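Local coordinates for protein glutathione synthetase-like effector 30 (Gpa-GSS30-apo) (Globodera pallida, PDB 5OET) that is a glutathione synthetase-like effector of a plant-parasitic nematode, probably derived from an ATP-dependent ligase that adds glycine to gamma-glutamylcysteine, at residues A[299-313]-A[327-339]. Numbering follows the deposited sequence.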
# COMPACT_ATOMS: atom_id res chain seq x y z
N SER A 299 28.04 -21.19 14.37
CA SER A 299 27.19 -20.45 13.45
C SER A 299 25.75 -20.85 13.72
O SER A 299 25.48 -21.94 14.18
CB SER A 299 27.61 -20.66 11.99
OG SER A 299 27.33 -21.95 11.53
N LEU A 300 24.84 -19.91 13.46
CA LEU A 300 23.42 -20.10 13.70
C LEU A 300 22.83 -20.70 12.45
O LEU A 300 23.02 -20.14 11.35
CB LEU A 300 22.76 -18.75 14.01
CG LEU A 300 21.28 -18.74 14.41
CD1 LEU A 300 21.08 -19.30 15.80
CD2 LEU A 300 20.77 -17.30 14.33
N ILE A 301 22.12 -21.82 12.61
CA ILE A 301 21.55 -22.56 11.49
C ILE A 301 20.03 -22.65 11.60
O ILE A 301 19.51 -22.83 12.68
CB ILE A 301 22.24 -23.93 11.42
CG1 ILE A 301 23.68 -23.73 10.89
CG2 ILE A 301 21.49 -24.91 10.54
CD1 ILE A 301 24.66 -24.58 11.62
N LEU A 302 19.34 -22.51 10.47
CA LEU A 302 17.89 -22.54 10.37
C LEU A 302 17.49 -23.78 9.60
O LEU A 302 18.00 -24.02 8.53
CB LEU A 302 17.39 -21.30 9.62
CG LEU A 302 15.90 -21.25 9.21
CD1 LEU A 302 15.01 -20.94 10.39
CD2 LEU A 302 15.69 -20.23 8.11
N ASP A 303 16.56 -24.56 10.17
CA ASP A 303 16.11 -25.86 9.61
C ASP A 303 17.25 -26.81 9.24
O ASP A 303 17.22 -27.47 8.20
CB ASP A 303 15.23 -25.63 8.38
CG ASP A 303 14.09 -24.68 8.64
OD1 ASP A 303 13.53 -24.73 9.76
OD2 ASP A 303 13.75 -23.89 7.74
N ASP A 304 18.28 -26.83 10.07
CA ASP A 304 19.45 -27.68 9.83
C ASP A 304 20.16 -27.50 8.47
O ASP A 304 21.13 -28.20 8.21
CB ASP A 304 19.08 -29.14 10.04
CG ASP A 304 18.16 -29.34 11.23
OD1 ASP A 304 18.64 -29.41 12.39
OD2 ASP A 304 16.94 -29.42 11.00
N LYS A 305 19.73 -26.54 7.65
CA LYS A 305 20.23 -26.38 6.28
C LYS A 305 20.81 -24.99 5.94
O LYS A 305 21.75 -24.89 5.13
CB LYS A 305 19.08 -26.72 5.33
CG LYS A 305 19.45 -26.83 3.86
CD LYS A 305 18.19 -26.99 3.04
CE LYS A 305 18.49 -27.12 1.56
NZ LYS A 305 17.26 -26.93 0.70
N PHE A 306 20.27 -23.92 6.52
CA PHE A 306 20.61 -22.56 6.11
C PHE A 306 21.40 -21.85 7.16
O PHE A 306 20.96 -21.72 8.29
CB PHE A 306 19.34 -21.78 5.80
CG PHE A 306 18.63 -22.28 4.59
CD1 PHE A 306 19.13 -22.02 3.31
CD2 PHE A 306 17.46 -23.04 4.71
CE1 PHE A 306 18.48 -22.50 2.18
CE2 PHE A 306 16.81 -23.52 3.58
CZ PHE A 306 17.32 -23.25 2.32
N VAL A 307 22.57 -21.36 6.76
CA VAL A 307 23.39 -20.52 7.62
C VAL A 307 22.74 -19.14 7.63
O VAL A 307 22.19 -18.68 6.64
CB VAL A 307 24.86 -20.52 7.17
CG1 VAL A 307 25.73 -19.73 8.14
CG2 VAL A 307 25.39 -21.96 7.10
N VAL A 308 22.74 -18.50 8.79
CA VAL A 308 22.10 -17.21 8.96
C VAL A 308 23.23 -16.21 9.12
O VAL A 308 24.00 -16.31 10.07
CB VAL A 308 21.19 -17.19 10.20
CG1 VAL A 308 20.63 -15.80 10.43
CG2 VAL A 308 20.05 -18.18 10.06
N ALA A 309 23.31 -15.26 8.19
CA ALA A 309 24.33 -14.22 8.19
C ALA A 309 23.99 -13.06 9.13
O ALA A 309 24.86 -12.54 9.83
CB ALA A 309 24.54 -13.69 6.78
N VAL A 310 22.72 -12.67 9.15
CA VAL A 310 22.23 -11.53 9.91
C VAL A 310 20.97 -11.94 10.64
O VAL A 310 20.08 -12.49 10.03
CB VAL A 310 21.84 -10.38 8.98
CG1 VAL A 310 21.41 -9.14 9.77
CG2 VAL A 310 22.99 -10.06 8.04
N VAL A 311 20.89 -11.67 11.94
CA VAL A 311 19.62 -11.80 12.65
C VAL A 311 19.02 -10.42 12.87
O VAL A 311 19.47 -9.67 13.73
CB VAL A 311 19.74 -12.57 13.97
CG1 VAL A 311 18.38 -12.64 14.66
CG2 VAL A 311 20.22 -13.97 13.70
N PHE A 312 18.02 -10.09 12.08
CA PHE A 312 17.33 -8.84 12.20
C PHE A 312 16.24 -9.01 13.26
O PHE A 312 15.22 -9.64 13.03
CB PHE A 312 16.83 -8.43 10.81
CG PHE A 312 16.48 -6.97 10.67
CD1 PHE A 312 17.18 -5.95 11.34
CD2 PHE A 312 15.45 -6.59 9.82
CE1 PHE A 312 16.83 -4.62 11.17
CE2 PHE A 312 15.09 -5.26 9.65
CZ PHE A 312 15.78 -4.27 10.32
N ASP A 313 16.53 -8.51 14.47
CA ASP A 313 15.62 -8.57 15.63
C ASP A 313 14.48 -7.54 15.45
O ASP A 313 14.71 -6.32 15.37
CB ASP A 313 16.36 -8.29 16.98
CG ASP A 313 16.63 -9.58 17.82
OD1 ASP A 313 15.74 -10.44 17.88
OD2 ASP A 313 17.73 -9.74 18.44
N ASN A 327 17.42 -16.07 22.51
CA ASN A 327 18.00 -14.74 22.18
C ASN A 327 19.50 -14.62 22.46
O ASN A 327 20.22 -14.01 21.68
CB ASN A 327 17.26 -13.58 22.89
CG ASN A 327 16.37 -12.78 21.94
OD1 ASN A 327 16.84 -12.08 21.02
ND2 ASN A 327 15.06 -12.85 22.18
N PHE A 328 19.98 -15.21 23.56
CA PHE A 328 21.41 -15.14 23.90
C PHE A 328 22.20 -16.28 23.28
O PHE A 328 23.39 -16.11 23.01
CB PHE A 328 21.61 -15.01 25.42
CG PHE A 328 21.35 -13.61 25.93
CD1 PHE A 328 20.04 -13.14 26.08
CD2 PHE A 328 22.40 -12.75 26.24
CE1 PHE A 328 19.79 -11.85 26.54
CE2 PHE A 328 22.16 -11.47 26.71
CZ PHE A 328 20.86 -11.01 26.86
N VAL A 329 21.55 -17.41 23.01
CA VAL A 329 22.10 -18.44 22.10
C VAL A 329 22.33 -17.84 20.69
O VAL A 329 23.37 -18.10 20.08
CB VAL A 329 21.23 -19.72 22.08
CG1 VAL A 329 21.50 -20.59 20.85
CG2 VAL A 329 21.44 -20.52 23.36
N ILE A 330 21.39 -17.05 20.19
CA ILE A 330 21.61 -16.28 18.96
C ILE A 330 22.72 -15.23 19.13
O ILE A 330 23.55 -15.04 18.24
CB ILE A 330 20.32 -15.56 18.49
CG1 ILE A 330 19.24 -16.58 18.11
CG2 ILE A 330 20.59 -14.63 17.32
CD1 ILE A 330 17.84 -16.02 18.16
N ASP A 331 22.72 -14.53 20.26
CA ASP A 331 23.69 -13.46 20.52
C ASP A 331 25.14 -13.97 20.59
O ASP A 331 26.06 -13.27 20.16
CB ASP A 331 23.34 -12.69 21.81
CG ASP A 331 23.77 -11.22 21.74
OD1 ASP A 331 24.94 -10.90 22.04
OD2 ASP A 331 22.91 -10.39 21.37
N HIS A 332 25.33 -15.18 21.13
CA HIS A 332 26.65 -15.82 21.19
C HIS A 332 26.78 -16.83 20.04
O HIS A 332 26.83 -18.04 20.22
CB HIS A 332 26.85 -16.46 22.57
CG HIS A 332 28.28 -16.59 22.97
ND1 HIS A 332 28.78 -17.66 23.69
CD2 HIS A 332 29.32 -15.73 22.81
CE1 HIS A 332 30.06 -17.45 23.96
NE2 HIS A 332 30.42 -16.30 23.42
N SER A 333 26.83 -16.29 18.82
CA SER A 333 26.94 -17.07 17.61
C SER A 333 27.54 -16.17 16.55
O SER A 333 27.64 -14.97 16.77
CB SER A 333 25.56 -17.53 17.14
OG SER A 333 24.89 -16.48 16.47
N THR A 334 27.88 -16.72 15.39
CA THR A 334 28.56 -15.93 14.39
C THR A 334 27.65 -15.00 13.57
O THR A 334 28.16 -14.18 12.81
CB THR A 334 29.40 -16.79 13.45
OG1 THR A 334 28.54 -17.59 12.62
CG2 THR A 334 30.38 -17.65 14.27
N ALA A 335 26.33 -15.10 13.72
CA ALA A 335 25.44 -14.21 12.98
C ALA A 335 25.65 -12.75 13.41
O ALA A 335 25.94 -12.48 14.58
CB ALA A 335 23.98 -14.60 13.18
N ILE A 336 25.53 -11.83 12.46
CA ILE A 336 25.58 -10.42 12.79
C ILE A 336 24.25 -10.08 13.45
O ILE A 336 23.20 -10.45 12.94
CB ILE A 336 25.83 -9.56 11.55
CG1 ILE A 336 27.19 -9.90 10.95
CG2 ILE A 336 25.76 -8.08 11.92
CD1 ILE A 336 27.46 -9.21 9.62
N LYS A 337 24.30 -9.43 14.61
CA LYS A 337 23.11 -9.00 15.35
C LYS A 337 22.86 -7.53 15.08
O LYS A 337 23.75 -6.81 14.62
CB LYS A 337 23.27 -9.22 16.86
CG LYS A 337 22.83 -10.59 17.35
CD LYS A 337 23.77 -11.70 16.92
CE LYS A 337 25.16 -11.55 17.53
NZ LYS A 337 25.98 -12.76 17.28
N THR A 338 21.64 -7.08 15.38
CA THR A 338 21.10 -5.79 14.89
C THR A 338 20.32 -5.00 15.96
O THR A 338 19.12 -4.79 15.79
CB THR A 338 20.13 -6.04 13.70
OG1 THR A 338 18.98 -6.75 14.17
CG2 THR A 338 20.81 -6.84 12.54
N PRO A 339 20.96 -4.55 17.04
CA PRO A 339 22.35 -4.76 17.32
C PRO A 339 22.49 -5.81 18.41
O PRO A 339 21.50 -6.27 18.95
CB PRO A 339 22.79 -3.38 17.84
CG PRO A 339 21.57 -2.85 18.52
CD PRO A 339 20.37 -3.60 18.00
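A parallel beta-alpha-beta connection joins Val310 and Val311 to Ile336 at the edge of a mixed sheet in this glutathione synthetase-like fold. After the corner at Ala309, strand 310-313 runs between strand 246-251 and the short, weakly bonded strand 336-337, and helix 325-331 lies in the link. Two backbone bonds pair the strands: Ile336 N gives to Ala309 O at 2.8 Å, and Val311 N gives to Ile336 O at 2.8 Å.

The helix packs on the sheet through Ile330. Its CG2 methyl lies 3.7 Å from Val311 CG2, and the two side chains cross at about a right angle. With chi1 at -65°, CG2 is anti to the backbone N and meets Val311, while CG1 reaches the two Leu300 methyls. Ala335 CB fills in beside them, 3.8 Å from Val311 CG2. Leu250 of strand 246-251 also touches Ile330.

Lys337 ties the loop back to the helix end. Its NZ bonds Ala335 O at 2.7 Å, in the carbonyl plane, and Asp331 O from above that carbonyl's plane. Ser333 OG gives to Ile330 O.

On the face that carries Val310 and not Val311, Thr338 CG2 touches Val310 CG1. Thr338 CB lies at the edge of the Phe312 ring, in its plane. Thr338 OG1 donates to Val311 O at 3.0 Å, in the carbonyl plane and on a lone pair.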